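Local coordinates for protein DsbA-like disulfide oxidoreductase (Wolbachia endosymbiont of Drosophila melanogaster, PDB 6EEZ) that probably catalyses thiol-disulfide exchange, acting as a thioredoxin-fold disulfide isomerase of the DsbA type through a CxxC cysteine pair, at residues A[7-10]-A[11-15]. Sequence-based numbering, arbitrary orientation.
Sequences NVTK and SKISQ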
ATOM      1  N   ASN A   7       2.040 -22.831   6.195  1.00 43.42           N
ATOM      2  CA  ASN A   7       1.947 -22.834   7.647  1.00 42.85           C
ATOM      3  C   ASN A   7       2.944 -21.859   8.282  1.00 42.00           C
ATOM      4  O   ASN A   7       2.588 -21.113   9.200  1.00 40.99           O
ATOM      5  CB  ASN A   7       2.160 -24.239   8.205  1.00 44.74           C
ATOM      6  CG  ASN A   7       1.882 -24.309   9.677  1.00 45.10           C
ATOM      7  OD1 ASN A   7       0.947 -23.680  10.153  1.00 44.00           O
ATOM      8  ND2 ASN A   7       2.708 -25.053  10.420  1.00 46.94           N
ATOM      9  N   VAL A   8       4.186 -21.856   7.790  1.00 39.97           N
ATOM     10  CA  VAL A   8       5.200 -20.914   8.269  1.00 39.56           C
ATOM     11  C   VAL A   8       4.755 -19.484   8.037  1.00 37.51           C
ATOM     12  O   VAL A   8       4.913 -18.629   8.917  1.00 36.87           O
ATOM     13  CB  VAL A   8       6.572 -21.148   7.582  1.00 40.56           C
ATOM     14  CG1 VAL A   8       7.519 -19.964   7.822  1.00 39.24           C
ATOM     15  CG2 VAL A   8       7.218 -22.460   8.085  1.00 42.80           C
ATOM     16  N   THR A   9       4.184 -19.222   6.864  1.00 38.32           N
ATOM     17  CA  THR A   9       3.674 -17.885   6.547  1.00 36.90           C
ATOM     18  C   THR A   9       2.633 -17.421   7.576  1.00 35.84           C
ATOM     19  O   THR A   9       2.673 -16.295   8.067  1.00 34.80           O
ATOM     20  CB  THR A   9       3.040 -17.835   5.131  1.00 37.04           C
ATOM     21  OG1 THR A   9       4.037 -18.086   4.137  1.00 38.12           O
ATOM     22  CG2 THR A   9       2.459 -16.475   4.872  1.00 35.03           C
ATOM     23  N   LYS A  10       1.712 -18.315   7.898  1.00 43.42           N
ATOM     24  CA  LYS A  10       0.725 -18.067   8.925  1.00 43.07           C
ATOM     25  C   LYS A  10       1.364 -17.725  10.293  1.00 43.32           C
ATOM     26  O   LYS A  10       0.952 -16.741  10.938  1.00 42.63           O
ATOM     27  CB  LYS A  10      -0.181 -19.285   9.025  1.00 44.11           C
ATOM     28  CG  LYS A  10      -1.226 -19.197  10.085  1.00 44.37           C
ATOM     29  CD  LYS A  10      -2.208 -20.337   9.938  1.00 45.70           C
ATOM     30  CE  LYS A  10      -3.211 -20.339  11.082  1.00 46.39           C
ATOM     31  NZ  LYS A  10      -2.580 -20.821  12.358  1.00 47.89           N
ATOM     32  N   SER A  11       2.365 -18.508  10.726  1.00 40.69           N
ATOM     33  CA  SER A  11       3.098 -18.199  11.963  1.00 41.23           C
ATOM     34  C   SER A  11       3.788 -16.820  11.893  1.00 39.90           C
ATOM     35  O   SER A  11       3.764 -16.066  12.865  1.00 39.38           O
ATOM     36  CB  SER A  11       4.138 -19.291  12.266  1.00 43.50           C
ATOM     37  OG  SER A  11       3.520 -20.544  12.579  1.00 45.04           O
ATOM     38  N   LYS A  12       4.395 -16.481  10.754  1.00 39.34           N
ATOM     39  CA  LYS A  12       5.063 -15.179  10.633  1.00 39.09           C
ATOM     40  C   LYS A  12       4.045 -14.039  10.720  1.00 37.71           C
ATOM     41  O   LYS A  12       4.279 -13.046  11.403  1.00 37.18           O
ATOM     42  CB  LYS A  12       5.855 -15.037   9.318  1.00 38.66           C
ATOM     43  CG  LYS A  12       7.155 -15.844   9.219  1.00 39.63           C
ATOM     44  CD  LYS A  12       7.930 -15.509   7.916  1.00 38.89           C
ATOM     45  CE  LYS A  12       9.316 -16.119   7.923  1.00 40.15           C
ATOM     46  NZ  LYS A  12       9.841 -16.199   6.527  1.00 39.84           N
ATOM     47  N   ILE A  13       2.919 -14.181  10.029  1.00 36.76           N
ATOM     48  CA  ILE A  13       1.863 -13.167  10.096  1.00 35.37           C
ATOM     49  C   ILE A  13       1.428 -12.986  11.561  1.00 35.16           C
ATOM     50  O   ILE A  13       1.353 -11.860  12.030  1.00 34.30           O
ATOM     51  CB  ILE A  13       0.675 -13.527   9.157  1.00 34.51           C
ATOM     52  CG1 ILE A  13       1.107 -13.370   7.693  1.00 33.80           C
ATOM     53  CG2 ILE A  13      -0.558 -12.616   9.411  1.00 33.35           C
ATOM     54  CD1 ILE A  13       0.100 -13.890   6.661  1.00 33.24           C
ATOM     55  N   SER A  14       1.218 -14.067  12.314  1.00 39.46           N
ATOM     56  CA  SER A  14       0.927 -13.910  13.742  1.00 40.47           C
ATOM     57  C   SER A  14       2.052 -13.184  14.490  1.00 40.46           C
ATOM     58  O   SER A  14       1.779 -12.327  15.334  1.00 40.23           O
ATOM     59  CB  SER A  14       0.668 -15.267  14.416  1.00 43.04           C
ATOM     60  OG  SER A  14      -0.501 -15.869  13.888  1.00 43.47           O
ATOM     61  N   GLN A  15       3.310 -13.513  14.188  1.00 38.14           N
ATOM     62  CA  GLN A  15       4.435 -12.865  14.892  1.00 38.92           C
ATOM     63  C   GLN A  15       4.454 -11.361  14.632  1.00 38.51           C
ATOM     64  O   GLN A  15       4.687 -10.566  15.539  1.00 38.37           O
ATOM     65  CB  GLN A  15       5.794 -13.465  14.488  1.00 39.89           C
ATOM     66  CG  GLN A  15       6.958 -12.726  15.133  1.00 41.06           C
ATOM     67  CD  GLN A  15       8.327 -13.264  14.759  1.00 41.96           C
ATOM     68  OE1 GLN A  15       8.460 -14.307  14.126  1.00 42.02           O
ATOM     69  NE2 GLN A  15       9.361 -12.534  15.153  1.00 42.27           N
TER
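Thr9 and Ile13 meet one turn apart on the inward side of helix 3-15, the N-terminal alpha-helix that precedes the first strand of this thioredoxin-fold chain. Four successive i to i+4 backbone bonds hold the turn together, from Ser11 N to Asn7 O through Ser14 N to Lys10 O. The bond from Ile13 N to Thr9 O, 2.9 Å long, is nearly straight at 168° at the hydrogen. Packing is tight around that same carbonyl: CG1 of Ile13 lies 3.3 Å from Thr9 O, placed there because chi1 of -70° sets it beside its own backbone N, which donates to this oxygen. Farther out, Thr9 CG2 touches Ile13 CD1 at 3.9 Å, the two side chains passing at a slant. Ile13 is buried and also packs on Phe21, in the loop beyond helix 17-20, so this face joins the helix to the chain that follows it. Thr9 turns its hydroxyl the other way, back along the helix, where OG1 is hydrogen-bonded to the carbonyl oxygen of Arg5.

The rest of the surface is looser. Val8 is exposed, and the long arm of Lys12, extended beyond CG, leads outward with CE 4.2 Å from Val8 CG1, a light aliphatic brush. On the exposed side, Lys10 stays extended as far as CE before bending at its last torsion, and its side chain touches Asp166 in the loop between strands 161-164 and 167-170. Ser11 OG stands 3.6 Å from Asn7 O, a near approach and not a hydrogen bond. One turn on, Ser14 CB sits 3.8 Å from Lys10 O, the carbonyl oxygen that accepts the backbone N-H of Ser14.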